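Local coordinates for epimerase domain-containing protein (Bacillus cereus HuA2-4, PDB 6ZLK), which interconverts UDP-glucuronic acid and UDP-galacturonic acid by epimerisation at C4 of the sugar, using bound NAD, at residues V77-T89 with P97-L109. Numbering follows the deposited sequence.
Sequences VVYHLAAIPGVRT and PYVTNNIMVTQQL. With NAD (nicotinamide-adenine-dinucleotide), chain E.
I84 and N102 join the loop to the helix through two bonds on one amide. OD1 of N102 takes the backbone N-H of I84 at 2.8 Å, in its carbonyl plane and on a lone pair; ND2 gives a nearly straight bond (168°) to I84 O and a second to T152. Both polar atoms of the amide are thus used, which fixes its flip and pins the loop backbone at I84. The I84 side chain spreads over the N-terminal turns of helix 96-113. CB passes 4.1 Å from Y98 CD2. CG2, anti to the backbone N, stands over the centre of the Y98 ring, 3.7 Å from the centroid, as a CH-pi contact. CG1 takes the other branch, lying against P97 O and N101 ND2, and CD1 ends near that same amide nitrogen. Beyond the ring, Y98 OH donates to G86 O at 2.7 Å, in the carbonyl plane, while T89 OG1 lies 2.9 Å from the hydroxyl. N101 ND2 turns back to P97 O, leaving OD1 to accept a hydrogen bond from N6A of the NAD adenine at 3.0 Å. At the strand end, H80 NE2 meets T106 OG1 in the ring plane at 3.0 Å, while L109 CD1 covers one ring face; ND1 is held by T6. A water donates to A82 O and N101 O. Segment 77-89 lines part of both pockets: A82 CB lies against the adenine, L81 O accepts a hydrogen bond from NAD O3D, and R88 NH1 donates to a phosphate oxygen of the UDP-sugar. In this Rossmann-type beta-alpha-beta unit, the 97-109 part of helix 96-113 runs antiparallel to strand 77-80, axes 11.3 Å apart at their closest, and leads to strand 120-126; helix 148-167 packs beside it, and V99 and I103 meet their counterparts in the second subunit.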
ATOM      1  N   VAL A  77     -18.544  16.675  -5.521  1.00 15.74           N
ATOM      2  CA  VAL A  77     -18.415  15.340  -4.914  1.00 15.16           C
ATOM      3  C   VAL A  77     -17.688  14.463  -5.923  1.00 16.03           C
ATOM      4  O   VAL A  77     -18.039  14.471  -7.131  1.00 16.31           O
ATOM      5  CB  VAL A  77     -19.777  14.725  -4.551  1.00 16.69           C
ATOM      6  CG1 VAL A  77     -19.638  13.304  -4.073  1.00 16.70           C
ATOM      7  CG2 VAL A  77     -20.472  15.597  -3.509  1.00 19.65           C
ATOM      8  N   VAL A  78     -16.723  13.725  -5.447  1.00 13.95           N
ATOM      9  CA  VAL A  78     -16.063  12.654  -6.239  1.00 15.00           C
ATOM     10  C   VAL A  78     -16.428  11.309  -5.677  1.00 15.42           C
ATOM     11  O   VAL A  78     -16.370  11.123  -4.474  1.00 15.60           O
ATOM     12  CB  VAL A  78     -14.536  12.784  -6.268  1.00 17.69           C
ATOM     13  CG1 VAL A  78     -13.935  11.597  -7.040  1.00 17.29           C
ATOM     14  CG2 VAL A  78     -14.121  14.133  -6.834  1.00 15.88           C
ATOM     15  N   TYR A  79     -16.977  10.444  -6.518  1.00 15.12           N
ATOM     16  CA  TYR A  79     -17.069   9.003  -6.258  1.00 13.65           C
ATOM     17  C   TYR A  79     -15.950   8.325  -7.019  1.00 14.14           C
ATOM     18  O   TYR A  79     -15.960   8.298  -8.264  1.00 14.90           O
ATOM     19  CB  TYR A  79     -18.399   8.431  -6.695  1.00 14.03           C
ATOM     20  CG  TYR A  79     -19.529   8.637  -5.744  1.00 12.32           C
ATOM     21  CD1 TYR A  79     -19.661   7.870  -4.589  1.00 13.18           C
ATOM     22  CD2 TYR A  79     -20.559   9.504  -6.048  1.00 14.37           C
ATOM     23  CE1 TYR A  79     -20.761   8.034  -3.769  1.00 13.12           C
ATOM     24  CE2 TYR A  79     -21.665   9.666  -5.255  1.00 15.46           C
ATOM     25  CZ  TYR A  79     -21.780   8.912  -4.097  1.00 13.94           C
ATOM     26  OH  TYR A  79     -22.913   9.044  -3.343  1.00 16.97           O
ATOM     27  N   HIS A  80     -14.979   7.800  -6.291  1.00 13.79           N
ATOM     28  CA  HIS A  80     -13.781   7.231  -6.928  1.00 12.87           C
ATOM     29  C   HIS A  80     -13.902   5.708  -6.963  1.00 14.67           C
ATOM     30  O   HIS A  80     -13.584   5.002  -5.996  1.00 15.68           O
ATOM     31  CB  HIS A  80     -12.518   7.766  -6.259  1.00 13.15           C
ATOM     32  CG  HIS A  80     -11.340   7.102  -6.822  1.00 14.12           C
ATOM     33  ND1 HIS A  80     -11.220   6.844  -8.180  1.00 14.12           N
ATOM     34  CD2 HIS A  80     -10.173   6.738  -6.235  1.00 13.79           C
ATOM     35  CE1 HIS A  80     -10.044   6.260  -8.376  1.00 14.43           C
ATOM     36  NE2 HIS A  80      -9.348   6.211  -7.182  1.00 15.68           N
ATOM     37  N   LEU A  81     -14.415   5.169  -8.063  1.00 15.00           N
ATOM     38  CA  LEU A  81     -14.579   3.724  -8.246  1.00 14.94           C
ATOM     39  C   LEU A  81     -13.557   3.149  -9.231  1.00 16.02           C
ATOM     40  O   LEU A  81     -13.438   1.906  -9.307  1.00 17.23           O
ATOM     41  CB  LEU A  81     -15.982   3.380  -8.728  1.00 15.65           C
ATOM     42  CG  LEU A  81     -17.059   3.398  -7.640  1.00 18.83           C
ATOM     43  CD1 LEU A  81     -17.445   4.781  -7.198  1.00 19.46           C
ATOM     44  CD2 LEU A  81     -18.309   2.657  -8.098  1.00 22.95           C
ATOM     45  N   ALA A  82     -12.877   3.981 -10.008  1.00 14.11           N
ATOM     46  CA  ALA A  82     -11.930   3.448 -11.023  1.00 14.45           C
ATOM     47  C   ALA A  82     -10.867   2.607 -10.334  1.00 16.08           C
ATOM     48  O   ALA A  82     -10.340   3.055  -9.283  1.00 16.01           O
ATOM     49  CB  ALA A  82     -11.277   4.530 -11.804  1.00 14.84           C
ATOM     50  N   ALA A  83     -10.607   1.427 -10.849  1.00 13.68           N
ATOM     51  CA  ALA A  83      -9.623   0.507 -10.309  1.00 13.68           C
ATOM     52  C   ALA A  83      -9.517  -0.674 -11.245  1.00 15.51           C
ATOM     53  O   ALA A  83     -10.405  -0.822 -12.142  1.00 16.52           O
ATOM     54  CB  ALA A  83     -10.061   0.048  -8.965  1.00 15.23           C
ATOM     55  N   ILE A  84      -8.504  -1.473 -11.004  1.00 14.66           N
ATOM     56  CA  ILE A  84      -8.415  -2.835 -11.571  1.00 15.27           C
ATOM     57  C   ILE A  84      -8.813  -3.736 -10.427  1.00 16.36           C
ATOM     58  O   ILE A  84      -8.110  -3.782  -9.412  1.00 14.86           O
ATOM     59  CB  ILE A  84      -7.007  -3.162 -12.107  1.00 17.10           C
ATOM     60  CG1 ILE A  84      -6.637  -2.194 -13.223  1.00 18.09           C
ATOM     61  CG2 ILE A  84      -7.019  -4.612 -12.596  1.00 18.07           C
ATOM     62  CD1 ILE A  84      -7.443  -2.301 -14.490  1.00 21.02           C
ATOM     63  N   PRO A  85      -9.949  -4.458 -10.542  1.00 16.06           N
ATOM     64  CA  PRO A  85     -10.399  -5.349  -9.489  1.00 18.01           C
ATOM     65  C   PRO A  85      -9.932  -6.770  -9.825  1.00 20.61           C
ATOM     66  O   PRO A  85      -9.412  -7.031 -10.880  1.00 27.07           O
ATOM     67  CB  PRO A  85     -11.920  -5.154  -9.583  1.00 17.90           C
ATOM     68  CG  PRO A  85     -12.168  -5.150 -11.082  1.00 17.85           C
ATOM     69  CD  PRO A  85     -10.951  -4.400 -11.632  1.00 16.99           C
ATOM     70  N   GLY A  86     -10.139  -7.675  -8.916  1.00 28.72           N
ATOM     71  CA  GLY A  86      -9.947  -9.096  -9.264  1.00 25.67           C
ATOM     72  C   GLY A  86      -8.829  -9.635  -8.407  1.00 24.29           C
ATOM     73  O   GLY A  86      -7.620  -9.335  -8.686  1.00 23.18           O
ATOM     74  N   VAL A  87      -9.226 -10.345  -7.361  1.00 23.95           N
ATOM     75  CA  VAL A  87      -8.287 -10.918  -6.380  1.00 24.99           C
ATOM     76  C   VAL A  87      -7.360 -11.879  -7.142  1.00 24.51           C
ATOM     77  O   VAL A  87      -6.189 -11.945  -6.855  1.00 27.74           O
ATOM     78  CB  VAL A  87      -9.088 -11.587  -5.248  1.00 28.23           C
ATOM     79  CG1 VAL A  87      -8.239 -12.495  -4.382  1.00 27.65           C
ATOM     80  CG2 VAL A  87      -9.839 -10.552  -4.414  1.00 30.59           C
ATOM     81  N   ARG A  88      -7.905 -12.674  -8.059  1.00 21.93           N
ATOM     82  CA  ARG A  88      -7.214 -13.913  -8.483  1.00 21.69           C
ATOM     83  C   ARG A  88      -6.229 -13.621  -9.610  1.00 21.24           C
ATOM     84  O   ARG A  88      -5.416 -14.512  -9.932  1.00 26.17           O
ATOM     85  CB  ARG A  88      -8.272 -14.953  -8.885  1.00 22.01           C
ATOM     86  CG  ARG A  88      -9.108 -15.422  -7.699  1.00 22.87           C
ATOM     87  CD  ARG A  88     -10.192 -16.431  -8.096  1.00 23.81           C
ATOM     88  NE  ARG A  88     -11.257 -15.875  -8.916  1.00 26.89           N
ATOM     89  CZ  ARG A  88     -12.296 -15.175  -8.448  1.00 26.38           C
ATOM     90  NH1 ARG A  88     -13.218 -14.702  -9.277  1.00 25.03           N
ATOM     91  NH2 ARG A  88     -12.406 -14.976  -7.141  1.00 25.98           N
ATOM     92  N   THR A  89      -6.310 -12.475 -10.268  1.00 22.63           N
ATOM     93  CA  THR A  89      -5.476 -12.144 -11.448  1.00 21.56           C
ATOM     94  C   THR A  89      -4.490 -11.022 -11.131  1.00 20.84           C
ATOM     95  O   THR A  89      -4.159 -10.274 -12.038  1.00 22.24           O
ATOM     96  CB  THR A  89      -6.384 -11.786 -12.626  1.00 28.50           C
ATOM     97  OG1 THR A  89      -7.171 -10.658 -12.222  1.00 28.75           O
ATOM     98  CG2 THR A  89      -7.251 -12.964 -13.013  1.00 28.89           C
ATOM     99  N   PRO A  97      -0.505  -3.169 -13.626  1.00 19.53           N
ATOM    100  CA  PRO A  97      -1.698  -2.340 -13.792  1.00 17.67           C
ATOM    101  C   PRO A  97      -2.483  -2.056 -12.503  1.00 15.91           C
ATOM    102  O   PRO A  97      -3.179  -1.072 -12.430  1.00 16.82           O
ATOM    103  CB  PRO A  97      -2.547  -3.189 -14.755  1.00 19.81           C
ATOM    104  CG  PRO A  97      -1.502  -3.919 -15.549  1.00 21.24           C
ATOM    105  CD  PRO A  97      -0.536  -4.374 -14.480  1.00 21.11           C
ATOM    106  N   TYR A  98      -2.422  -2.960 -11.539  1.00 16.25           N
ATOM    107  CA  TYR A  98      -3.086  -2.738 -10.234  1.00 16.87           C
ATOM    108  C   TYR A  98      -2.383  -1.603  -9.502  1.00 16.89           C
ATOM    109  O   TYR A  98      -3.032  -0.734  -8.904  1.00 16.55           O
ATOM    110  CB  TYR A  98      -3.039  -3.953  -9.321  1.00 15.56           C
ATOM    111  CG  TYR A  98      -3.921  -5.109  -9.759  1.00 15.56           C
ATOM    112  CD1 TYR A  98      -3.573  -5.903 -10.830  1.00 16.11           C
ATOM    113  CD2 TYR A  98      -5.143  -5.318  -9.158  1.00 15.95           C
ATOM    114  CE1 TYR A  98      -4.361  -6.997 -11.180  1.00 16.95           C
ATOM    115  CE2 TYR A  98      -5.935  -6.398  -9.498  1.00 14.99           C
ATOM    116  CZ  TYR A  98      -5.559  -7.207 -10.533  1.00 16.80           C
ATOM    117  OH  TYR A  98      -6.378  -8.245 -10.873  1.00 18.62           O
ATOM    118  N   VAL A  99      -1.055  -1.583  -9.589  1.00 17.01           N
ATOM    119  CA  VAL A  99      -0.340  -0.461  -8.924  1.00 17.06           C
ATOM    120  C   VAL A  99      -0.657   0.874  -9.620  1.00 16.80           C
ATOM    121  O   VAL A  99      -0.937   1.861  -9.000  1.00 16.28           O
ATOM    122  CB  VAL A  99       1.159  -0.755  -8.908  1.00 17.06           C
ATOM    123  CG1 VAL A  99       1.908   0.453  -8.424  1.00 19.12           C
ATOM    124  CG2 VAL A  99       1.473  -1.949  -8.058  1.00 17.46           C
ATOM    125  N   THR A 100      -0.571   0.923 -10.940  1.00 16.24           N
ATOM    126  CA  THR A 100      -0.778   2.160 -11.681  1.00 16.97           C
ATOM    127  C   THR A 100      -2.222   2.651 -11.495  1.00 16.53           C
ATOM    128  O   THR A 100      -2.444   3.785 -11.156  1.00 17.72           O
ATOM    129  CB  THR A 100      -0.483   1.885 -13.151  1.00 19.09           C
ATOM    130  OG1 THR A 100       0.937   1.595 -13.194  1.00 21.08           O
ATOM    131  CG2 THR A 100      -0.862   3.081 -14.004  1.00 20.09           C
ATOM    132  N   ASN A 101      -3.174   1.766 -11.659  1.00 14.34           N
ATOM    133  CA  ASN A 101      -4.584   2.232 -11.662  1.00 15.61           C
ATOM    134  C   ASN A 101      -5.178   2.289 -10.263  1.00 15.52           C
ATOM    135  O   ASN A 101      -6.184   3.002 -10.105  1.00 16.57           O
ATOM    136  CB  ASN A 101      -5.415   1.365 -12.591  1.00 16.72           C
ATOM    137  CG  ASN A 101      -4.921   1.541 -14.000  1.00 16.45           C
ATOM    138  OD1 ASN A 101      -4.993   2.664 -14.499  1.00 16.95           O
ATOM    139  ND2 ASN A 101      -4.340   0.500 -14.582  1.00 17.61           N
ATOM    140  N   ASN A 102      -4.650   1.584  -9.263  1.00 15.45           N
ATOM    141  CA  ASN A 102      -5.257   1.579  -7.926  1.00 16.08           C
ATOM    142  C   ASN A 102      -4.486   2.533  -7.004  1.00 18.52           C
ATOM    143  O   ASN A 102      -5.124   3.014  -6.025  1.00 20.90           O
ATOM    144  CB  ASN A 102      -5.354   0.194  -7.298  1.00 16.19           C
ATOM    145  CG  ASN A 102      -6.244  -0.749  -8.095  1.00 15.88           C
ATOM    146  OD1 ASN A 102      -6.865  -0.308  -9.079  1.00 18.69           O
ATOM    147  ND2 ASN A 102      -6.233  -2.022  -7.762  1.00 14.65           N
ATOM    148  N   ILE A 103      -3.188   2.771  -7.250  1.00 15.83           N
ATOM    149  CA  ILE A 103      -2.374   3.646  -6.365  1.00 16.18           C
ATOM    150  C   ILE A 103      -2.086   4.980  -7.055  1.00 15.74           C
ATOM    151  O   ILE A 103      -2.473   6.024  -6.515  1.00 15.09           O
ATOM    152  CB  ILE A 103      -1.094   2.938  -5.907  1.00 15.74           C
ATOM    153  CG1 ILE A 103      -1.393   1.573  -5.301  1.00 16.42           C
ATOM    154  CG2 ILE A 103      -0.348   3.816  -4.914  1.00 15.96           C
ATOM    155  CD1 ILE A 103      -0.211   0.823  -4.774  1.00 18.39           C
ATOM    156  N   MET A 104      -1.473   4.950  -8.236  1.00 16.02           N
ATOM    157  CA  MET A 104      -1.075   6.215  -8.900  1.00 17.38           C
ATOM    158  C   MET A 104      -2.324   7.034  -9.250  1.00 15.39           C
ATOM    159  O   MET A 104      -2.339   8.254  -9.033  1.00 16.63           O
ATOM    160  CB  MET A 104      -0.238   5.997 -10.167  1.00 19.91           C
ATOM    161  CG  MET A 104       1.155   5.560  -9.909  1.00 24.53           C
ATOM    162  SD  MET A 104       2.101   6.825  -9.042  1.00 30.25           S
ATOM    163  CE  MET A 104       1.673   8.377  -9.797  1.00 29.17           C
ATOM    164  N   VAL A 105      -3.393   6.419  -9.729  1.00 15.34           N
ATOM    165  CA  VAL A 105      -4.634   7.155 -10.061  1.00 17.31           C
ATOM    166  C   VAL A 105      -5.189   7.840  -8.807  1.00 14.92           C
ATOM    167  O   VAL A 105      -5.620   8.980  -8.861  1.00 15.92           O
ATOM    168  CB  VAL A 105      -5.647   6.184 -10.699  1.00 15.11           C
ATOM    169  CG1 VAL A 105      -7.062   6.696 -10.614  1.00 16.12           C
ATOM    170  CG2 VAL A 105      -5.279   5.975 -12.153  1.00 16.01           C
ATOM    171  N   THR A 106      -5.197   7.139  -7.698  1.00 15.25           N
ATOM    172  CA  THR A 106      -5.768   7.687  -6.462  1.00 15.90           C
ATOM    173  C   THR A 106      -4.913   8.878  -6.014  1.00 14.60           C
ATOM    174  O   THR A 106      -5.478   9.929  -5.666  1.00 14.48           O
ATOM    175  CB  THR A 106      -5.868   6.615  -5.378  1.00 14.55           C
ATOM    176  OG1 THR A 106      -6.756   5.571  -5.809  1.00 15.71           O
ATOM    177  CG2 THR A 106      -6.403   7.151  -4.076  1.00 16.57           C
ATOM    178  N   GLN A 107      -3.610   8.724  -6.072  1.00 15.36           N
ATOM    179  CA  GLN A 107      -2.725   9.849  -5.682  1.00 16.15           C
ATOM    180  C   GLN A 107      -3.007  11.048  -6.595  1.00 15.31           C
ATOM    181  O   GLN A 107      -3.057  12.188  -6.088  1.00 17.32           O
ATOM    182  CB  GLN A 107      -1.260   9.450  -5.707  1.00 16.52           C
ATOM    183  CG  GLN A 107      -0.357  10.543  -5.151  1.00 18.41           C
ATOM    184  CD  GLN A 107       0.414  11.272  -6.211  1.00 20.56           C
ATOM    185  OE1 GLN A 107       0.186  11.091  -7.397  1.00 23.03           O
ATOM    186  NE2 GLN A 107       1.309  12.144  -5.757  1.00 21.67           N
ATOM    187  N   GLN A 108      -3.085  10.851  -7.896  1.00 14.82           N
ATOM    188  CA  GLN A 108      -3.278  11.999  -8.802  1.00 16.50           C
ATOM    189  C   GLN A 108      -4.622  12.698  -8.521  1.00 15.84           C
ATOM    190  O   GLN A 108      -4.690  13.948  -8.572  1.00 16.94           O
ATOM    191  CB  GLN A 108      -3.212  11.549 -10.260  1.00 17.78           C
ATOM    192  CG  GLN A 108      -1.815  11.129 -10.699  1.00 19.95           C
ATOM    193  CD  GLN A 108      -1.604  11.420 -12.178  1.00 23.09           C
ATOM    194  OE1 GLN A 108      -2.529  11.688 -12.939  1.00 22.61           O
ATOM    195  NE2 GLN A 108      -0.365  11.320 -12.621  1.00 25.02           N
ATOM    196  N   LEU A 109      -5.677  11.940  -8.317  1.00 15.33           N
ATOM    197  CA  LEU A 109      -6.992  12.534  -7.968  1.00 15.29           C
ATOM    198  C   LEU A 109      -6.871  13.335  -6.678  1.00 16.69           C
ATOM    199  O   LEU A 109      -7.332  14.469  -6.657  1.00 18.80           O
ATOM    200  CB  LEU A 109      -8.057  11.465  -7.835  1.00 17.72           C
ATOM    201  CG  LEU A 109      -8.511  10.857  -9.145  1.00 21.76           C
ATOM    202  CD1 LEU A 109      -9.370   9.676  -8.834  1.00 20.99           C
ATOM    203  CD2 LEU A 109      -9.308  11.867  -9.988  1.00 20.77           C
TER
HETATM  204  PA  NAD E 401     -15.194  -2.579 -13.067  1.00 12.82           P
HETATM  205  O1A NAD E 401     -13.924  -3.133 -13.587  1.00 14.17           O
HETATM  206  O2A NAD E 401     -16.500  -3.041 -13.642  1.00 13.16           O
HETATM  207  O5B NAD E 401     -15.211  -1.007 -13.012  1.00 12.84           O
HETATM  208  C5B NAD E 401     -14.039  -0.192 -12.804  1.00 13.95           C
HETATM  209  C4B NAD E 401     -13.869   0.746 -13.975  1.00 13.39           C
HETATM  210  O4B NAD E 401     -12.691   1.549 -13.736  1.00 13.10           O
HETATM  211  C3B NAD E 401     -13.675   0.064 -15.318  1.00 14.16           C
HETATM  212  O3B NAD E 401     -14.782   0.221 -16.197  1.00 14.08           O
HETATM  213  C2B NAD E 401     -12.337   0.625 -15.813  1.00 14.02           C
HETATM  214  O2B NAD E 401     -12.263   0.886 -17.203  1.00 14.52           O
HETATM  215  C1B NAD E 401     -12.213   1.925 -15.012  1.00 11.64           C
HETATM  216  N9A NAD E 401     -10.847   2.380 -14.815  1.00 12.83           N
HETATM  217  C8A NAD E 401      -9.799   1.680 -14.276  1.00 12.42           C
HETATM  218  N7A NAD E 401      -8.684   2.360 -14.233  1.00 13.06           N
HETATM  219  C5A NAD E 401      -9.012   3.560 -14.862  1.00 13.36           C
HETATM  220  C6A NAD E 401      -8.270   4.706 -15.184  1.00 14.12           C
HETATM  221  N6A NAD E 401      -6.939   4.832 -14.983  1.00 13.54           N
HETATM  222  N1A NAD E 401      -8.925   5.744 -15.757  1.00 14.71           N
HETATM  223  C2A NAD E 401     -10.249   5.623 -16.002  1.00 14.77           C
HETATM  224  N3A NAD E 401     -11.047   4.565 -15.795  1.00 13.53           N
HETATM  225  C4A NAD E 401     -10.371   3.584 -15.202  1.00 13.24           C
HETATM  226  O3  NAD E 401     -15.161  -2.972 -11.511  1.00 12.65           O
HETATM  227  PN  NAD E 401     -16.365  -2.913 -10.404  1.00 13.24           P
HETATM  228  O1N NAD E 401     -16.690  -4.292 -10.067  1.00 13.34           O
HETATM  229  O2N NAD E 401     -17.362  -1.972 -10.873  1.00 13.03           O
HETATM  230  O5D NAD E 401     -15.591  -2.250  -9.199  1.00 15.03           O
HETATM  231  C5D NAD E 401     -15.744  -0.896  -8.985  1.00 18.29           C
HETATM  232  C4D NAD E 401     -14.991  -0.550  -7.732  1.00 16.83           C
HETATM  233  O4D NAD E 401     -15.545  -1.262  -6.611  1.00 17.24           O
HETATM  234  C3D NAD E 401     -13.491  -0.877  -7.765  1.00 17.93           C
HETATM  235  O3D NAD E 401     -12.756   0.168  -7.104  1.00 18.39           O
HETATM  236  C2D NAD E 401     -13.373  -2.144  -6.919  1.00 18.63           C
HETATM  237  O2D NAD E 401     -12.050  -2.316  -6.401  1.00 18.82           O
HETATM  238  C1D NAD E 401     -14.503  -1.881  -5.930  1.00 19.55           C
HETATM  239  N1N NAD E 401     -15.104  -3.087  -5.385  1.00 19.27           N
HETATM  240  C2N NAD E 401     -15.860  -3.909  -6.168  1.00 22.14           C
HETATM  241  C3N NAD E 401     -16.402  -5.025  -5.635  1.00 22.76           C
HETATM  242  C7N NAD E 401     -17.169  -5.991  -6.469  1.00 23.26           C
HETATM  243  O7N NAD E 401     -17.629  -6.954  -5.881  1.00 19.92           O
HETATM  244  N7N NAD E 401     -17.367  -5.726  -7.768  1.00 20.53           N
HETATM  245  C4N NAD E 401     -16.278  -5.269  -4.255  1.00 28.08           C
HETATM  246  C5N NAD E 401     -15.385  -4.505  -3.508  1.00 24.02           C
HETATM  247  C6N NAD E 401     -14.854  -3.391  -4.079  1.00 23.56           C
HETATM  248  O   HOH W   1      -7.867   3.801  -8.184  1.00 19.69           O